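Local coordinates for protein pseudoalteromonas arctica PAMC 21717 (Pseudoalteromonas arctica, PDB 5YL7) that probably hydrolyses peptide bonds in proteins as a cold-active serine protease of the subtilase family, at residues A244-V258 with G275-V287. Numbering follows the deposited sequence.
Sequences APGGAQSFANDSEGV and GYSQGTSMAAPHV
Val258 and Ser277 form an antiparallel, hydrogen-bonded pair, Val258 N to Ser277 O at 2.8 Å and Ser277 N to Val258 O, and beyond it Gly279 N, at the helix N-cap, donates to Gly246 O. Amide side chains then tie the loop to strand 272-277 and to the residue that follows it. Asn253 OD1 takes Tyr276 N at 2.8 Å, nearly along the C=O axis. The Gln249 amide gives NE2 to Asp254 O and, weakly, to Tyr276 O, while Gln278 OE1 accepts Gln249 N in an almost straight bond (175°) from above the plane of the Gln278 side-chain carbonyl. With CG anti to its carbonyl carbon (chi1 -60°), Tyr276 turns one ring face to Ser255, whose CA stands 3.5 Å from the centroid in a CH-pi contact. Cut back to an alanine, Tyr276 would probably leave a gap where its ring meets Ser255. Pro245 CG stands over one face of the His286 ring, which is fixed by ND1 bonding to Met282 O. Val258 CB meets Met282 CG at 3.9 Å, and Ala244 CB meets Val287 CG2 at 3.6 Å. Strand 242-245, edging the parallel subtilase sheet, thus packs on helix 280-297, which carries the probable nucleophile Ser281; strand 219-224 touches Ala283, and helix 12-15 reaches Pro245 and Val258.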
loop_
_atom_site.group_PDB
_atom_site.type_symbol
_atom_site.label_atom_id
_atom_site.label_comp_id
_atom_site.label_asym_id
_atom_site.label_seq_id
_atom_site.Cartn_x
_atom_site.Cartn_y
_atom_site.Cartn_z
ATOM N N ALA A 244 -7.069 8.089 -4.786
ATOM C CA ALA A 244 -5.825 8.733 -4.311
ATOM C C ALA A 244 -4.847 8.739 -5.471
ATOM O O ALA A 244 -5.006 7.924 -6.400
ATOM C CB ALA A 244 -5.287 8.030 -3.069
ATOM N N PRO A 245 -3.787 9.545 -5.412
ATOM C CA PRO A 245 -2.816 9.520 -6.489
ATOM C C PRO A 245 -2.078 8.237 -6.584
ATOM O O PRO A 245 -1.373 7.815 -5.662
ATOM C CB PRO A 245 -1.892 10.719 -6.112
ATOM C CG PRO A 245 -2.072 10.882 -4.696
ATOM C CD PRO A 245 -3.492 10.594 -4.420
ATOM N N GLY A 246 -2.132 7.589 -7.762
ATOM C CA GLY A 246 -1.295 6.502 -8.148
ATOM C C GLY A 246 -0.408 6.700 -9.343
ATOM O O GLY A 246 0.360 5.845 -9.704
ATOM N N GLY A 247 -0.606 7.879 -9.976
ATOM C CA GLY A 247 0.254 8.282 -11.102
ATOM C C GLY A 247 -0.209 7.779 -12.434
ATOM O O GLY A 247 -0.946 6.808 -12.550
ATOM N N ALA A 248 0.206 8.510 -13.454
ATOM C CA ALA A 248 -0.129 8.149 -14.859
ATOM C C ALA A 248 1.096 8.398 -15.702
ATOM O O ALA A 248 1.274 9.585 -16.137
ATOM C CB ALA A 248 -1.351 8.862 -15.318
ATOM N N GLN A 249 1.880 7.368 -15.963
ATOM C CA GLN A 249 3.146 7.463 -16.651
ATOM C C GLN A 249 2.981 7.096 -18.091
ATOM O O GLN A 249 2.090 6.317 -18.475
ATOM C CB GLN A 249 4.126 6.483 -15.994
ATOM C CG GLN A 249 4.500 6.825 -14.529
ATOM C CD GLN A 249 5.430 5.787 -13.977
ATOM O OE1 GLN A 249 5.148 4.590 -13.992
ATOM N NE2 GLN A 249 6.634 6.215 -13.470
ATOM N N SER A 250 3.908 7.587 -18.936
ATOM C CA SER A 250 3.919 7.198 -20.350
ATOM C C SER A 250 5.212 6.559 -20.739
ATOM O O SER A 250 5.395 6.157 -21.901
ATOM C CB SER A 250 3.513 8.327 -21.282
ATOM O OG SER A 250 4.523 9.335 -21.388
ATOM N N PHE A 251 6.153 6.360 -19.779
ATOM C CA PHE A 251 7.435 5.690 -20.038
ATOM C C PHE A 251 8.005 5.256 -18.679
ATOM O O PHE A 251 7.527 5.737 -17.627
ATOM C CB PHE A 251 8.384 6.573 -20.824
ATOM C CG PHE A 251 8.767 7.824 -20.170
ATOM C CD1 PHE A 251 8.070 9.003 -20.251
ATOM C CD2 PHE A 251 9.999 7.897 -19.418
ATOM C CE1 PHE A 251 8.385 10.147 -19.656
ATOM C CE2 PHE A 251 10.320 9.052 -18.826
ATOM C CZ PHE A 251 9.563 10.164 -18.947
ATOM N N ALA A 252 9.015 4.369 -18.711
ATOM C CA ALA A 252 9.528 3.839 -17.434
ATOM C C ALA A 252 10.210 4.915 -16.634
ATOM O O ALA A 252 10.940 5.711 -17.091
ATOM C CB ALA A 252 10.454 2.629 -17.703
ATOM N N ASN A 253 9.845 4.917 -15.353
ATOM C CA ASN A 253 10.398 5.881 -14.399
ATOM C C ASN A 253 10.070 7.328 -14.697
ATOM O O ASN A 253 10.687 8.239 -14.197
ATOM C CB ASN A 253 11.971 5.730 -14.257
ATOM C CG ASN A 253 12.449 6.183 -12.923
ATOM O OD1 ASN A 253 11.822 5.912 -11.904
ATOM N ND2 ASN A 253 13.597 6.833 -12.871
ATOM N N ASP A 254 8.984 7.562 -15.473
ATOM C CA ASP A 254 8.494 8.912 -15.725
ATOM C C ASP A 254 8.145 9.617 -14.407
ATOM O O ASP A 254 7.382 9.034 -13.584
ATOM C CB ASP A 254 7.215 8.711 -16.617
ATOM C CG ASP A 254 6.427 9.962 -16.960
ATOM O OD1 ASP A 254 6.747 11.060 -16.550
ATOM O OD2 ASP A 254 5.419 9.683 -17.712
ATOM N N SER A 255 8.549 10.874 -14.199
ATOM C CA SER A 255 8.313 11.624 -13.033
ATOM C C SER A 255 6.874 12.019 -12.785
ATOM O O SER A 255 6.531 12.587 -11.739
ATOM C CB SER A 255 9.272 12.780 -12.881
ATOM O OG SER A 255 9.036 13.684 -13.985
ATOM N N GLU A 256 6.023 11.752 -13.787
ATOM C CA GLU A 256 4.568 11.843 -13.557
ATOM C C GLU A 256 4.068 10.737 -12.605
ATOM O O GLU A 256 2.925 10.783 -12.112
ATOM C CB GLU A 256 3.780 11.743 -14.864
ATOM C CG GLU A 256 3.985 12.925 -15.821
ATOM C CD GLU A 256 3.476 14.167 -15.266
ATOM O OE1 GLU A 256 2.208 14.334 -15.261
ATOM O OE2 GLU A 256 4.160 14.970 -14.668
ATOM N N GLY A 257 4.888 9.711 -12.320
ATOM C CA GLY A 257 4.528 8.657 -11.358
ATOM C C GLY A 257 4.659 9.081 -9.920
ATOM O O GLY A 257 4.953 10.230 -9.594
ATOM N N VAL A 258 4.554 8.064 -9.089
ATOM C CA VAL A 258 4.665 8.208 -7.627
ATOM C C VAL A 258 6.080 7.809 -7.210
ATOM O O VAL A 258 6.538 6.708 -7.545
ATOM C CB VAL A 258 3.586 7.382 -6.900
ATOM C CG1 VAL A 258 3.900 7.261 -5.437
ATOM C CG2 VAL A 258 2.224 7.915 -7.163
ATOM N N GLY A 275 12.581 5.607 -7.075
ATOM C CA GLY A 275 11.994 5.408 -8.364
ATOM C C GLY A 275 10.532 5.772 -8.411
ATOM O O GLY A 275 9.824 5.809 -7.410
ATOM N N TYR A 276 10.122 6.177 -9.643
ATOM C CA TYR A 276 8.739 6.517 -9.923
ATOM C C TYR A 276 8.010 5.344 -10.497
ATOM O O TYR A 276 8.434 4.768 -11.465
ATOM C CB TYR A 276 8.630 7.700 -10.942
ATOM C CG TYR A 276 9.238 8.980 -10.555
ATOM C CD1 TYR A 276 8.564 9.957 -9.823
ATOM C CD2 TYR A 276 10.532 9.289 -10.986
ATOM C CE1 TYR A 276 9.159 11.183 -9.507
ATOM C CE2 TYR A 276 11.112 10.523 -10.667
ATOM C CZ TYR A 276 10.424 11.408 -9.983
ATOM O OH TYR A 276 10.964 12.671 -9.625
ATOM N N SER A 277 6.873 4.982 -9.857
ATOM C CA SER A 277 6.061 3.853 -10.275
ATOM C C SER A 277 4.635 4.318 -10.425
ATOM O O SER A 277 4.286 5.431 -10.037
ATOM C CB SER A 277 6.132 2.719 -9.286
ATOM O OG SER A 277 7.423 2.052 -9.342
ATOM N N GLN A 278 3.780 3.490 -10.929
ATOM C CA GLN A 278 2.345 3.814 -11.050
ATOM C C GLN A 278 1.463 2.617 -10.773
ATOM O O GLN A 278 1.870 1.491 -10.980
ATOM C CB GLN A 278 1.974 4.356 -12.413
ATOM C CG GLN A 278 2.099 3.403 -13.549
ATOM C CD GLN A 278 1.549 3.877 -14.878
ATOM O OE1 GLN A 278 1.052 4.966 -15.002
ATOM N NE2 GLN A 278 1.600 3.011 -15.845
ATOM N N GLY A 279 0.226 2.940 -10.339
ATOM C CA GLY A 279 -0.787 1.899 -10.192
ATOM C C GLY A 279 -1.687 2.254 -9.110
ATOM O O GLY A 279 -1.481 3.097 -8.227
ATOM N N THR A 280 -2.820 1.502 -9.052
ATOM C CA THR A 280 -3.647 1.485 -7.832
ATOM C C THR A 280 -2.794 0.986 -6.643
ATOM O O THR A 280 -3.112 1.400 -5.508
ATOM C CB THR A 280 -4.945 0.729 -7.969
ATOM O OG1 THR A 280 -4.680 -0.606 -8.308
ATOM C CG2 THR A 280 -5.897 1.389 -8.927
ATOM N N SER A 281 -1.723 0.277 -6.881
ATOM C CA SER A 281 -0.808 -0.136 -5.830
ATOM C C SER A 281 -0.105 1.043 -5.147
ATOM O O SER A 281 0.348 0.877 -4.050
ATOM C CB SER A 281 0.336 -0.957 -6.423
ATOM O OG SER A 281 -0.010 -2.297 -6.676
ATOM N N MET A 282 0.035 2.164 -5.858
ATOM C CA MET A 282 0.667 3.374 -5.357
ATOM C C MET A 282 -0.357 4.252 -4.708
ATOM O O MET A 282 -0.050 4.998 -3.765
ATOM C CB MET A 282 1.404 4.122 -6.451
ATOM C CG MET A 282 2.799 3.595 -6.885
ATOM S SD MET A 282 2.816 1.960 -7.634
ATOM C CE MET A 282 3.409 0.989 -6.263
ATOM N N ALA A 283 -1.608 4.192 -5.176
ATOM C CA ALA A 283 -2.706 4.960 -4.552
ATOM C C ALA A 283 -3.066 4.405 -3.186
ATOM O O ALA A 283 -3.246 5.152 -2.211
ATOM C CB ALA A 283 -3.905 4.924 -5.510
ATOM N N ALA A 284 -3.194 3.091 -3.070
ATOM C CA ALA A 284 -3.554 2.455 -1.784
ATOM C C ALA A 284 -2.698 2.874 -0.604
ATOM O O ALA A 284 -3.294 3.237 0.421
ATOM C CB ALA A 284 -3.637 0.931 -1.950
ATOM N N PRO A 285 -1.395 2.897 -0.709
ATOM C CA PRO A 285 -0.571 3.255 0.533
ATOM C C PRO A 285 -0.742 4.702 0.875
ATOM O O PRO A 285 -0.502 5.039 2.050
ATOM C CB PRO A 285 0.834 2.856 0.151
ATOM C CG PRO A 285 0.801 2.832 -1.370
ATOM C CD PRO A 285 -0.498 2.253 -1.704
ATOM N N HIS A 286 -1.107 5.588 -0.038
ATOM C CA HIS A 286 -1.504 6.945 0.381
ATOM C C HIS A 286 -2.653 6.863 1.320
ATOM O O HIS A 286 -2.710 7.567 2.378
ATOM C CB HIS A 286 -1.817 7.823 -0.820
ATOM C CG HIS A 286 -0.634 8.298 -1.637
ATOM N ND1 HIS A 286 -0.098 7.609 -2.688
ATOM C CD2 HIS A 286 0.116 9.453 -1.534
ATOM C CE1 HIS A 286 0.910 8.340 -3.166
ATOM N NE2 HIS A 286 1.052 9.463 -2.508
ATOM N N VAL A 287 -3.675 6.078 0.979
ATOM C CA VAL A 287 -4.857 5.938 1.809
ATOM C C VAL A 287 -4.543 5.191 3.129
ATOM O O VAL A 287 -5.055 5.621 4.180
ATOM C CB VAL A 287 -5.981 5.270 1.025
ATOM C CG1 VAL A 287 -7.242 5.072 1.857
ATOM C CG2 VAL A 287 -6.243 6.032 -0.222
HETATM O O HOH W 1 7.651 3.159 -14.364
#